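Local coordinates for protein geranyltranstransferase (IspA) (Helicobacter pylori, PDB 3LLW) that probably joins isoprenyl diphosphates as a magnesium-dependent prenyltransferase of the farnesyl/geranylgeranyl diphosphate synthase family, at residues A[253-258]-A[265-270]; A[53-58]-A[191-196]; A[166-171]-A[182-187]; A[10-15]-A[293-298]. All blocks are in the same frame, centred on the assembly; numbering follows the deposited sequence.

Contact 1: A[253-258]-A[265-270]; sequences NSFVNL and NNYAQT
F255 and Y267 form a T-shaped (edge-to-face) aromatic pair that ties the short helix 255-259 to helix 261-279, late elements of the mainly helical polyprenyl synthetase fold. One corner of the tyrosine ring comes over a face of F255: CE2 of Y267 lies 4.0 Å from CE1 and 4.1 Å from CD1 of F255. The ring planes meet at 61°, so the edge leans over the face instead of standing upright on it. With CG of Y267 trans to its own backbone N (chi1 -174°), the ring is carried off its helix into the space between the two backbones, whose nearest CA atoms, those of F255 and Y267, are still 9.2 Å apart. Packing is dense on the phenylalanine side: F255 is buried and rests on V228 of helix 209-236, while its backbone N donates to OD2 of D231 on the same helix. Y267 also touches that helix, at L224, but keeps part of its surface accessible, which makes its side the looser one. S254 is the N-cap just before the helix carrying F255, and its OG accepts a weak bond from V256 N at 3.1 Å, bent to 130°.

Contact 2: A[53-58]-A[191-196]; sequences PKLFLA and KLISAS
L55 meets I193 and S196 while F56 lies against the backbone of S196, in a buried contact between helices 51-63 and 178-204. The apolar part is methyl against methyl: CD1 of L55 sits 3.8 Å from CG2 of I193, and about one turn on in helix 178-204, CB of S196 lies 4.2 Å from CB of L55. F56 uses its backbone and ring edge instead. Its CA points a C-H at the carbonyl oxygen of S196, with CA of F56 and O of S196 3.5 Å apart and an angle of 144° at the hydrogen. With CG trans to the backbone N (chi1 171°), the F56 ring has its edge beside the same oxygen, CD2 of F56 lying 3.8 Å from O of S196. That oxygen is in the ring plane, and the rest of the ring leads away from 191-196. What positions S196 is its own helix: OG of S196 donates to L192 O at 2.6 Å, and S196 N reaches that oxygen from the other face of the carbonyl plane. Neighbouring helices close the surroundings, with M222 of helix 209-236 touching both L55 and I193, and I79 and A80 of helix 73-94 against F56. The segment axes approach to 8.7 Å at 31°, the small S196 lying where the backbones come nearest. This is core helix-on-helix packing of the all-alpha terpenoid synthase fold.

Contact 3: A[166-171]-A[182-187]; sequences ALDCYF and TFLHEH
This is a buried, apolar contact of two helix segments at 129°, made by L167 and D168 of helix 161-170 with F183 and L184 of helix 178-204, beside the aspartate-rich magnesium site. With CG of L167 trans to the carbonyl carbon (chi1 -56°), its CD1 extends to the edge of the F183 ring, in the ring plane and 3.6 Å from CD1 of F183. One face of F183 is occupied by H187, whose CE1 hangs 3.4 Å above the plane toward the rim; the imidazole is held there by ND1 of H187 donating to F183 O at 2.8 Å. The two methyls of L184 lie side by side against D168, CD1 of L184 3.8 Å from CB of D168 and CD2 of L184 3.8 Å from CA of D168. H33 and E30 of the second subunit pack on L167 and F183. The D168 side chain is about 5 Å from that of D94 and 6 Å from that of D100, both magnesium-binding residues, though no metal is bound to this chain. The methyls thus pack on the CA-CB part of D168, while its carboxylate turns to K188 in a salt bridge, consistent with the metal-site lining of related prenyl synthases.

Contact 4: A[10-15]-A[293-298]; sequences FYYNEC and LNALLN
The rings of Y11 and Y12 approach helix 287-301 through their hydroxyl ends. At the edge of the Y11 ring, near its plane, stands the branch point of L296, with OH of Y11 3.4 Å from CG and 3.5 Å from CD1 of that leucine; the two side chains cross at about a right angle. The Y12 ring meets A295 obliquely, its OH 3.5 Å from the CB of A295. F10 carries the CG of E14 over one face, 3.9 Å above the plane and toward the rim, and its ring also makes an edge-to-face pair with Y69. The two tyrosines are aimed differently by their first torsions. In Y11, CG is trans to the backbone N (chi1 162°), which directs the ring inward between the helices; in Y12 it is trans to the carbonyl carbon (chi1 -79°), and the ring passes along the more open side to A295. These long rings span a wide gap, since the closest CA atoms, those of Y12 and L296, are 9.6 Å apart. Helix 51-63 helps to fill it: L57 and A58 touch Y11, and L55 touches L296. The contact joins the first helix, 6-23, to the last, 287-301, in the helical prenyl synthase fold. Y11 is buried, yet its hydroxyl is satisfied by a hydrogen bond to K54 O, so this oxygen can press against leucine carbons without losing a polar partner. Toward L296 it acts by van der Waals contact, while Y12 adds a similar touch on the exposed side.

Contacts 2 and 3 are buried and share helix 178-204, contact 2 near the centre of the chain and contact 3 nearer the magnesium site and the second subunit. Contacts 1 and 4 are partly buried, centred about 21 and 15 Å from the centre of the chain; contact 1 uses a ring pair, contact 4 tyrosine hydroxyl ends against aliphatic carbons. N253 couples contacts 1 and 3, its backbone O bonding to H185 NE2 and its ND2 to F171 O. Y11 couples contacts 4 and 2 by its hydrogen bond to K54 O and by packing on L57 and A58. Contact 3 is apolar across its helices, but D168 has an ionic partner, K188, outside it; contact 2 relies on methyl packing and a CA-H...O approach.

Contact 1: A[253-258]-A[265-270]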
loop_
_atom_site.group_PDB
_atom_site.type_symbol
_atom_site.label_atom_id
_atom_site.label_comp_id
_atom_site.label_asym_id
_atom_site.label_seq_id
_atom_site.Cartn_x
_atom_site.Cartn_y
_atom_site.Cartn_z
ATOM N N ASN A 253 25.431 -8.244 -2.393
ATOM C CA ASN A 253 25.784 -7.016 -3.117
ATOM C C ASN A 253 26.252 -5.964 -2.129
ATOM O O ASN A 253 25.457 -5.152 -1.656
ATOM C CB ASN A 253 24.580 -6.434 -3.854
ATOM C CG ASN A 253 24.086 -7.304 -4.978
ATOM O OD1 ASN A 253 22.908 -7.656 -5.005
ATOM N ND2 ASN A 253 24.958 -7.622 -5.939
ATOM N N SER A 254 27.536 -5.973 -1.809
ATOM C CA SER A 254 28.019 -5.117 -0.747
ATOM C C SER A 254 29.303 -4.380 -1.113
ATOM O O SER A 254 30.028 -4.779 -2.020
ATOM C CB SER A 254 28.163 -5.927 0.549
ATOM O OG SER A 254 29.507 -6.103 0.931
ATOM N N PHE A 255 29.571 -3.294 -0.398
ATOM C CA PHE A 255 30.767 -2.498 -0.636
ATOM C C PHE A 255 32.053 -3.181 -0.184
ATOM O O PHE A 255 33.126 -2.854 -0.670
ATOM C CB PHE A 255 30.630 -1.130 0.014
ATOM C CG PHE A 255 29.765 -0.197 -0.757
ATOM C CD1 PHE A 255 30.272 0.489 -1.854
ATOM C CD2 PHE A 255 28.441 -0.013 -0.404
ATOM C CE1 PHE A 255 29.464 1.346 -2.582
ATOM C CE2 PHE A 255 27.632 0.855 -1.128
ATOM C CZ PHE A 255 28.148 1.528 -2.213
ATOM N N VAL A 256 31.943 -4.132 0.737
ATOM C CA VAL A 256 33.090 -4.951 1.111
ATOM C C VAL A 256 33.526 -5.853 -0.059
ATOM O O VAL A 256 34.714 -6.079 -0.259
ATOM C CB VAL A 256 32.838 -5.746 2.427
ATOM C CG1 VAL A 256 34.063 -6.590 2.816
ATOM C CG2 VAL A 256 32.459 -4.776 3.575
ATOM N N ASN A 257 32.574 -6.328 -0.852
ATOM C CA ASN A 257 32.909 -7.124 -2.032
ATOM C C ASN A 257 33.484 -6.288 -3.161
ATOM O O ASN A 257 34.461 -6.691 -3.793
ATOM C CB ASN A 257 31.700 -7.912 -2.532
ATOM C CG ASN A 257 31.351 -9.062 -1.622
ATOM O OD1 ASN A 257 32.134 -9.429 -0.750
ATOM N ND2 ASN A 257 30.170 -9.640 -1.818
ATOM N N LEU A 258 32.874 -5.130 -3.409
ATOM C CA LEU A 258 33.352 -4.230 -4.447
ATOM C C LEU A 258 34.718 -3.645 -4.083
ATOM O O LEU A 258 35.636 -3.679 -4.894
ATOM C CB LEU A 258 32.338 -3.114 -4.708
ATOM C CG LEU A 258 32.729 -2.046 -5.740
ATOM C CD1 LEU A 258 32.708 -2.552 -7.169
ATOM C CD2 LEU A 258 31.809 -0.878 -5.610
ATOM N N ASN A 265 36.052 0.143 4.836
ATOM C CA ASN A 265 36.217 0.813 6.118
ATOM C C ASN A 265 36.612 2.273 5.976
ATOM O O ASN A 265 36.042 3.120 6.655
ATOM C CB ASN A 265 37.203 0.074 7.018
ATOM C CG ASN A 265 36.511 -0.884 7.974
ATOM O OD1 ASN A 265 35.774 -0.464 8.878
ATOM N ND2 ASN A 265 36.744 -2.180 7.780
ATOM N N ASN A 266 37.554 2.563 5.075
ATOM C CA ASN A 266 37.985 3.941 4.843
ATOM C C ASN A 266 36.910 4.828 4.235
ATOM O O ASN A 266 36.748 5.979 4.644
ATOM C CB ASN A 266 39.239 4.009 3.978
ATOM C CG ASN A 266 39.797 5.426 3.893
ATOM O OD1 ASN A 266 40.314 5.959 4.876
ATOM N ND2 ASN A 266 39.668 6.049 2.725
ATOM N N TYR A 267 36.177 4.276 3.270
ATOM C CA TYR A 267 35.011 4.933 2.675
ATOM C C TYR A 267 33.975 5.343 3.714
ATOM O O TYR A 267 33.507 6.494 3.722
ATOM C CB TYR A 267 34.385 4.013 1.626
ATOM C CG TYR A 267 33.249 4.594 0.811
ATOM C CD1 TYR A 267 33.197 5.956 0.483
ATOM C CD2 TYR A 267 32.234 3.765 0.329
ATOM C CE1 TYR A 267 32.153 6.474 -0.276
ATOM C CE2 TYR A 267 31.189 4.272 -0.430
ATOM C CZ TYR A 267 31.162 5.629 -0.732
ATOM O OH TYR A 267 30.139 6.123 -1.495
ATOM N N ALA A 268 33.625 4.409 4.597
ATOM C CA ALA A 268 32.716 4.715 5.698
ATOM C C ALA A 268 33.220 5.934 6.488
ATOM O O ALA A 268 32.459 6.889 6.713
ATOM C CB ALA A 268 32.544 3.507 6.603
ATOM N N GLN A 269 34.507 5.910 6.852
ATOM C CA GLN A 269 35.142 7.021 7.575
ATOM C C GLN A 269 35.093 8.365 6.844
ATOM O O GLN A 269 34.812 9.385 7.468
ATOM C CB GLN A 269 36.594 6.699 7.969
ATOM C CG GLN A 269 36.840 5.365 8.724
ATOM C CD GLN A 269 35.823 5.045 9.824
ATOM O OE1 GLN A 269 35.495 5.893 10.665
ATOM N NE2 GLN A 269 35.336 3.802 9.830
ATOM N N THR A 270 35.348 8.381 5.537
ATOM C CA THR A 270 35.272 9.656 4.806
ATOM C C THR A 270 33.829 10.136 4.618
ATOM O O THR A 270 33.568 11.340 4.663
ATOM C CB THR A 270 36.064 9.668 3.459
ATOM O OG1 THR A 270 35.412 8.840 2.487
ATOM C CG2 THR A 270 37.506 9.203 3.658
#

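Contact 2: A[53-58]-A[191-196]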
loop_
_atom_site.group_PDB
_atom_site.type_symbol
_atom_site.label_atom_id
_atom_site.label_comp_id
_atom_site.label_asym_id
_atom_site.label_seq_id
_atom_site.Cartn_x
_atom_site.Cartn_y
_atom_site.Cartn_z
ATOM N N PRO A 53 11.506 5.466 12.627
ATOM C CA PRO A 53 10.739 6.352 13.497
ATOM C C PRO A 53 11.588 7.302 14.348
ATOM O O PRO A 53 11.201 8.459 14.529
ATOM C CB PRO A 53 9.956 5.388 14.388
ATOM C CG PRO A 53 9.881 4.128 13.621
ATOM C CD PRO A 53 11.173 4.049 12.886
ATOM N N LYS A 54 12.736 6.842 14.842
ATOM C CA LYS A 54 13.656 7.749 15.548
ATOM C C LYS A 54 14.122 8.927 14.692
ATOM O O LYS A 54 14.227 10.045 15.194
ATOM C CB LYS A 54 14.853 7.007 16.120
ATOM C CG LYS A 54 14.521 6.211 17.365
ATOM C CD LYS A 54 15.636 5.252 17.725
ATOM C CE LYS A 54 15.171 4.330 18.853
ATOM N NZ LYS A 54 16.273 3.554 19.444
ATOM N N LEU A 55 14.383 8.687 13.407
ATOM C CA LEU A 55 14.751 9.775 12.489
ATOM C C LEU A 55 13.606 10.754 12.305
ATOM O O LEU A 55 13.827 11.959 12.273
ATOM C CB LEU A 55 15.147 9.224 11.120
ATOM C CG LEU A 55 16.488 8.516 10.967
ATOM C CD1 LEU A 55 16.431 7.653 9.709
ATOM C CD2 LEU A 55 17.598 9.551 10.887
ATOM N N PHE A 56 12.390 10.213 12.170
ATOM C CA PHE A 56 11.165 10.992 12.041
ATOM C C PHE A 56 10.989 11.894 13.250
ATOM O O PHE A 56 10.762 13.116 13.126
ATOM C CB PHE A 56 9.945 10.054 11.897
ATOM C CG PHE A 56 8.613 10.768 11.976
ATOM C CD1 PHE A 56 7.785 10.601 13.076
ATOM C CD2 PHE A 56 8.200 11.629 10.954
ATOM C CE1 PHE A 56 6.556 11.267 13.155
ATOM C CE2 PHE A 56 6.973 12.299 11.030
ATOM C CZ PHE A 56 6.162 12.135 12.132
ATOM N N LEU A 57 11.097 11.274 14.421
ATOM C CA LEU A 57 10.938 11.977 15.691
ATOM C C LEU A 57 12.077 12.949 16.014
ATOM O O LEU A 57 11.848 13.946 16.675
ATOM C CB LEU A 57 10.723 10.991 16.831
ATOM C CG LEU A 57 9.389 10.253 16.832
ATOM C CD1 LEU A 57 9.442 9.065 17.810
ATOM C CD2 LEU A 57 8.269 11.215 17.194
ATOM N N ALA A 58 13.278 12.678 15.518
ATOM C CA ALA A 58 14.402 13.595 15.678
ATOM C C ALA A 58 14.106 14.955 15.068
ATOM O O ALA A 58 14.382 15.959 15.686
ATOM C CB ALA A 58 15.659 13.022 15.072
ATOM N N LYS A 191 16.316 5.801 0.448
ATOM C CA LYS A 191 15.067 6.484 0.074
ATOM C C LYS A 191 14.063 6.610 1.219
ATOM O O LYS A 191 13.524 7.700 1.458
ATOM C CB LYS A 191 14.411 5.780 -1.118
ATOM C CG LYS A 191 14.145 6.706 -2.311
ATOM C CD LYS A 191 15.422 6.907 -3.117
ATOM C CE LYS A 191 15.141 7.366 -4.539
ATOM N NZ LYS A 191 15.392 8.829 -4.714
ATOM N N LEU A 192 13.835 5.501 1.920
ATOM C CA LEU A 192 12.948 5.447 3.095
ATOM C C LEU A 192 13.505 6.191 4.328
ATOM O O LEU A 192 12.752 6.745 5.149
ATOM C CB LEU A 192 12.629 3.983 3.446
ATOM C CG LEU A 192 11.516 3.676 4.454
ATOM C CD1 LEU A 192 10.194 4.261 3.972
ATOM C CD2 LEU A 192 11.381 2.157 4.766
ATOM N N ILE A 193 14.823 6.199 4.446
ATOM C CA ILE A 193 15.537 6.955 5.487
ATOM C C ILE A 193 15.407 8.481 5.215
ATOM O O ILE A 193 15.167 9.268 6.136
ATOM C CB ILE A 193 17.017 6.484 5.522
ATOM C CG1 ILE A 193 17.109 5.103 6.219
ATOM C CG2 ILE A 193 17.957 7.490 6.190
ATOM C CD1 ILE A 193 18.484 4.546 6.195
ATOM N N SER A 194 15.543 8.895 3.957
ATOM C CA SER A 194 15.380 10.328 3.647
ATOM C C SER A 194 13.898 10.727 3.721
ATOM O O SER A 194 13.582 11.831 4.156
ATOM C CB SER A 194 16.077 10.723 2.329
ATOM O OG SER A 194 15.184 11.127 1.321
ATOM N N ALA A 195 12.999 9.795 3.372
ATOM C CA ALA A 195 11.549 10.001 3.551
ATOM C C ALA A 195 11.167 10.233 5.001
ATOM O O ALA A 195 10.500 11.239 5.295
ATOM C CB ALA A 195 10.720 8.867 2.950
ATOM N N SER A 196 11.589 9.323 5.893
ATOM C CA SER A 196 11.490 9.517 7.367
ATOM C C SER A 196 11.874 10.949 7.820
ATOM O O SER A 196 11.127 11.598 8.551
ATOM C CB SER A 196 12.363 8.505 8.108
ATOM O OG SER A 196 12.116 7.166 7.664
#

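Contact 3: A[166-171]-A[182-187]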
loop_
_atom_site.group_PDB
_atom_site.type_symbol
_atom_site.label_atom_id
_atom_site.label_comp_id
_atom_site.label_asym_id
_atom_site.label_seq_id
_atom_site.Cartn_x
_atom_site.Cartn_y
_atom_site.Cartn_z
ATOM N N ALA A 166 14.203 -5.215 -5.711
ATOM C CA ALA A 166 14.187 -6.035 -6.921
ATOM C C ALA A 166 15.589 -6.245 -7.499
ATOM O O ALA A 166 15.960 -7.398 -7.838
ATOM C CB ALA A 166 13.226 -5.489 -7.956
ATOM N N LEU A 167 16.375 -5.165 -7.563
ATOM C CA LEU A 167 17.791 -5.279 -7.944
ATOM C C LEU A 167 18.577 -6.171 -6.997
ATOM O O LEU A 167 19.380 -6.973 -7.446
ATOM C CB LEU A 167 18.485 -3.916 -8.006
ATOM C CG LEU A 167 17.864 -2.862 -8.934
ATOM C CD1 LEU A 167 18.368 -1.446 -8.589
ATOM C CD2 LEU A 167 18.097 -3.195 -10.382
ATOM N N ASP A 168 18.383 -5.994 -5.693
ATOM C CA ASP A 168 19.135 -6.770 -4.710
ATOM C C ASP A 168 18.894 -8.274 -4.832
ATOM O O ASP A 168 19.834 -9.054 -4.737
ATOM C CB ASP A 168 18.835 -6.320 -3.283
ATOM C CG ASP A 168 19.878 -6.820 -2.281
ATOM O OD1 ASP A 168 21.030 -7.091 -2.684
ATOM O OD2 ASP A 168 19.550 -6.933 -1.086
ATOM N N CYS A 169 17.640 -8.661 -5.052
ATOM C CA CYS A 169 17.274 -10.071 -5.240
ATOM C C CYS A 169 17.740 -10.605 -6.567
ATOM O O CYS A 169 18.236 -11.736 -6.642
ATOM C CB CYS A 169 15.762 -10.275 -5.130
ATOM S SG CYS A 169 15.170 -9.878 -3.498
ATOM N N TYR A 170 17.573 -9.794 -7.611
ATOM C CA TYR A 170 17.877 -10.243 -8.962
ATOM C C TYR A 170 19.370 -10.478 -9.154
ATOM O O TYR A 170 19.765 -11.473 -9.774
ATOM C CB TYR A 170 17.332 -9.283 -10.034
ATOM C CG TYR A 170 17.389 -9.890 -11.409
ATOM C CD1 TYR A 170 16.337 -10.672 -11.890
ATOM C CD2 TYR A 170 18.523 -9.727 -12.214
ATOM C CE1 TYR A 170 16.411 -11.268 -13.142
ATOM C CE2 TYR A 170 18.613 -10.323 -13.450
ATOM C CZ TYR A 170 17.550 -11.085 -13.915
ATOM O OH TYR A 170 17.640 -11.661 -15.156
ATOM N N PHE A 171 20.188 -9.578 -8.610
ATOM C CA PHE A 171 21.634 -9.658 -8.779
ATOM C C PHE A 171 22.344 -10.212 -7.563
ATOM O O PHE A 171 23.473 -9.825 -7.277
ATOM C CB PHE A 171 22.203 -8.283 -9.149
ATOM C CG PHE A 171 21.693 -7.761 -10.459
ATOM C CD1 PHE A 171 22.211 -8.237 -11.658
ATOM C CD2 PHE A 171 20.690 -6.806 -10.495
ATOM C CE1 PHE A 171 21.739 -7.773 -12.863
ATOM C CE2 PHE A 171 20.202 -6.336 -11.703
ATOM C CZ PHE A 171 20.726 -6.805 -12.883
ATOM N N THR A 182 25.776 1.732 -5.852
ATOM C CA THR A 182 25.313 2.941 -5.168
ATOM C C THR A 182 23.827 3.162 -5.457
ATOM O O THR A 182 23.067 3.573 -4.581
ATOM C CB THR A 182 26.143 4.199 -5.591
ATOM O OG1 THR A 182 27.544 3.926 -5.471
ATOM C CG2 THR A 182 25.837 5.373 -4.706
ATOM N N PHE A 183 23.420 2.874 -6.689
ATOM C CA PHE A 183 22.031 2.972 -7.110
ATOM C C PHE A 183 21.162 1.956 -6.372
ATOM O O PHE A 183 20.072 2.274 -5.932
ATOM C CB PHE A 183 21.950 2.733 -8.620
ATOM C CG PHE A 183 20.585 2.937 -9.204
ATOM C CD1 PHE A 183 19.646 1.896 -9.214
ATOM C CD2 PHE A 183 20.247 4.147 -9.788
ATOM C CE1 PHE A 183 18.376 2.080 -9.759
ATOM C CE2 PHE A 183 18.980 4.333 -10.354
ATOM C CZ PHE A 183 18.043 3.297 -10.331
ATOM N N LEU A 184 21.632 0.719 -6.268
ATOM C CA LEU A 184 20.864 -0.285 -5.566
ATOM C C LEU A 184 20.610 0.177 -4.142
ATOM O O LEU A 184 19.458 0.193 -3.689
ATOM C CB LEU A 184 21.547 -1.662 -5.679
ATOM C CG LEU A 184 21.588 -2.793 -4.649
ATOM C CD1 LEU A 184 20.389 -2.916 -3.757
ATOM C CD2 LEU A 184 21.777 -4.096 -5.427
ATOM N N HIS A 185 21.656 0.620 -3.454
ATOM C CA HIS A 185 21.521 0.960 -2.041
ATOM C C HIS A 185 20.842 2.300 -1.776
ATOM O O HIS A 185 20.184 2.443 -0.741
ATOM C CB HIS A 185 22.868 0.858 -1.320
ATOM C CG HIS A 185 23.346 -0.548 -1.161
ATOM N ND1 HIS A 185 22.526 -1.561 -0.707
ATOM C CD2 HIS A 185 24.557 -1.111 -1.379
ATOM C CE1 HIS A 185 23.211 -2.691 -0.666
ATOM N NE2 HIS A 185 24.445 -2.445 -1.069
ATOM N N GLU A 186 20.973 3.254 -2.705
ATOM C CA GLU A 186 20.232 4.515 -2.618
ATOM C C GLU A 186 18.753 4.163 -2.554
ATOM O O GLU A 186 18.028 4.698 -1.727
ATOM C CB GLU A 186 20.505 5.422 -3.829
ATOM C CG GLU A 186 19.904 6.834 -3.730
ATOM C CD GLU A 186 19.844 7.587 -5.072
ATOM O OE1 GLU A 186 19.433 8.772 -5.069
ATOM O OE2 GLU A 186 20.190 7.002 -6.132
ATOM N N HIS A 187 18.337 3.210 -3.393
ATOM C CA HIS A 187 16.927 2.823 -3.519
ATOM C C HIS A 187 16.446 1.827 -2.440
ATOM O O HIS A 187 15.423 2.060 -1.813
ATOM C CB HIS A 187 16.618 2.360 -4.958
ATOM C CG HIS A 187 16.685 3.474 -5.968
ATOM N ND1 HIS A 187 17.875 4.010 -6.417
ATOM C CD2 HIS A 187 15.707 4.157 -6.603
ATOM C CE1 HIS A 187 17.623 4.978 -7.276
ATOM N NE2 HIS A 187 16.314 5.087 -7.408
#

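Contact 4: A[10-15]-A[293-298]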
loop_
_atom_site.group_PDB
_atom_site.type_symbol
_atom_site.label_atom_id
_atom_site.label_comp_id
_atom_site.label_asym_id
_atom_site.label_seq_id
_atom_site.Cartn_x
_atom_site.Cartn_y
_atom_site.Cartn_z
ATOM N N PHE A 10 14.233 15.365 26.132
ATOM C CA PHE A 10 12.830 15.269 25.752
ATOM C C PHE A 10 12.651 14.303 24.575
ATOM O O PHE A 10 11.707 13.511 24.549
ATOM C CB PHE A 10 12.293 16.658 25.391
ATOM C CG PHE A 10 10.928 16.642 24.774
ATOM C CD1 PHE A 10 9.796 16.533 25.572
ATOM C CD2 PHE A 10 10.771 16.756 23.394
ATOM C CE1 PHE A 10 8.521 16.521 25.003
ATOM C CE2 PHE A 10 9.502 16.739 22.817
ATOM C CZ PHE A 10 8.376 16.622 23.624
ATOM N N TYR A 11 13.565 14.394 23.611
ATOM C CA TYR A 11 13.552 13.558 22.421
ATOM C C TYR A 11 13.800 12.089 22.746
ATOM O O TYR A 11 13.074 11.220 22.257
ATOM C CB TYR A 11 14.557 14.075 21.385
ATOM C CG TYR A 11 14.924 13.056 20.322
ATOM C CD1 TYR A 11 13.961 12.557 19.433
ATOM C CD2 TYR A 11 16.233 12.594 20.200
ATOM C CE1 TYR A 11 14.286 11.630 18.479
ATOM C CE2 TYR A 11 16.572 11.672 19.228
ATOM C CZ TYR A 11 15.590 11.192 18.372
ATOM O OH TYR A 11 15.915 10.272 17.410
ATOM N N TYR A 12 14.804 11.814 23.573
ATOM C CA TYR A 12 15.101 10.438 23.990
ATOM C C TYR A 12 13.920 9.775 24.698
ATOM O O TYR A 12 13.696 8.570 24.572
ATOM C CB TYR A 12 16.330 10.395 24.903
ATOM C CG TYR A 12 17.662 10.484 24.187
ATOM C CD1 TYR A 12 17.808 10.034 22.872
ATOM C CD2 TYR A 12 18.787 10.995 24.835
ATOM C CE1 TYR A 12 19.029 10.107 22.216
ATOM C CE2 TYR A 12 20.019 11.064 24.190
ATOM C CZ TYR A 12 20.132 10.616 22.881
ATOM O OH TYR A 12 21.347 10.681 22.233
ATOM N N ASN A 13 13.169 10.580 25.434
ATOM C CA ASN A 13 12.022 10.097 26.165
ATOM C C ASN A 13 10.830 9.823 25.234
ATOM O O ASN A 13 10.080 8.870 25.457
ATOM C CB ASN A 13 11.670 11.085 27.278
ATOM C CG ASN A 13 10.552 10.603 28.156
ATOM O OD1 ASN A 13 9.591 11.336 28.397
ATOM N ND2 ASN A 13 10.654 9.362 28.635
ATOM N N GLU A 14 10.671 10.647 24.195
ATOM C CA GLU A 14 9.653 10.396 23.168
ATOM C C GLU A 14 9.893 9.115 22.365
ATOM O O GLU A 14 8.947 8.438 21.984
ATOM C CB GLU A 14 9.487 11.595 22.239
ATOM C CG GLU A 14 8.787 12.769 22.917
ATOM C CD GLU A 14 7.496 12.352 23.626
ATOM O OE1 GLU A 14 6.637 11.710 22.975
ATOM O OE2 GLU A 14 7.339 12.670 24.827
ATOM N N CYS A 15 11.158 8.784 22.140
ATOM C CA CYS A 15 11.534 7.531 21.504
ATOM C C CYS A 15 11.147 6.321 22.339
ATOM O O CYS A 15 10.741 5.303 21.791
ATOM C CB CYS A 15 13.033 7.519 21.200
ATOM S SG CYS A 15 13.480 8.754 19.962
ATOM N N LEU A 293 19.783 15.329 15.465
ATOM C CA LEU A 293 20.390 14.563 14.389
ATOM C C LEU A 293 21.811 14.117 14.715
ATOM O O LEU A 293 22.143 12.947 14.537
ATOM C CB LEU A 293 20.328 15.323 13.061
ATOM C CG LEU A 293 18.924 15.471 12.451
ATOM C CD1 LEU A 293 18.984 16.249 11.157
ATOM C CD2 LEU A 293 18.272 14.116 12.232
ATOM N N ASN A 294 22.619 15.043 15.231
ATOM C CA ASN A 294 23.993 14.762 15.648
ATOM C C ASN A 294 24.060 13.618 16.653
ATOM O O ASN A 294 24.892 12.714 16.501
ATOM C CB ASN A 294 24.637 16.034 16.212
ATOM C CG ASN A 294 26.096 15.858 16.581
ATOM O OD1 ASN A 294 26.439 15.881 17.759
ATOM N ND2 ASN A 294 26.962 15.708 15.580
ATOM N N ALA A 295 23.162 13.646 17.640
ATOM C CA ALA A 295 23.138 12.640 18.701
ATOM C C ALA A 295 22.801 11.261 18.163
ATOM O O ALA A 295 23.446 10.274 18.526
ATOM C CB ALA A 295 22.158 13.023 19.769
ATOM N N LEU A 296 21.797 11.213 17.287
ATOM C CA LEU A 296 21.330 9.969 16.692
ATOM C C LEU A 296 22.430 9.313 15.865
ATOM O O LEU A 296 22.671 8.109 15.989
ATOM C CB LEU A 296 20.106 10.231 15.815
ATOM C CG LEU A 296 18.862 9.348 15.952
ATOM C CD1 LEU A 296 17.975 9.553 14.730
ATOM C CD2 LEU A 296 19.155 7.853 16.185
ATOM N N LEU A 297 23.099 10.120 15.044
ATOM C CA LEU A 297 24.174 9.640 14.178
ATOM C C LEU A 297 25.394 9.150 14.939
ATOM O O LEU A 297 26.016 8.173 14.529
ATOM C CB LEU A 297 24.597 10.710 13.179
ATOM C CG LEU A 297 23.555 11.293 12.220
ATOM C CD1 LEU A 297 24.288 12.100 11.195
ATOM C CD2 LEU A 297 22.690 10.231 11.546
ATOM N N ASN A 298 25.735 9.824 16.038
ATOM C CA ASN A 298 26.874 9.408 16.864
ATOM C C ASN A 298 26.620 8.060 17.531
ATOM O O ASN A 298 27.544 7.264 17.703
ATOM C CB ASN A 298 27.254 10.475 17.903
ATOM C CG ASN A 298 28.040 11.638 17.294
ATOM O OD1 ASN A 298 29.063 11.445 16.627
ATOM N ND2 ASN A 298 27.562 12.856 17.529
#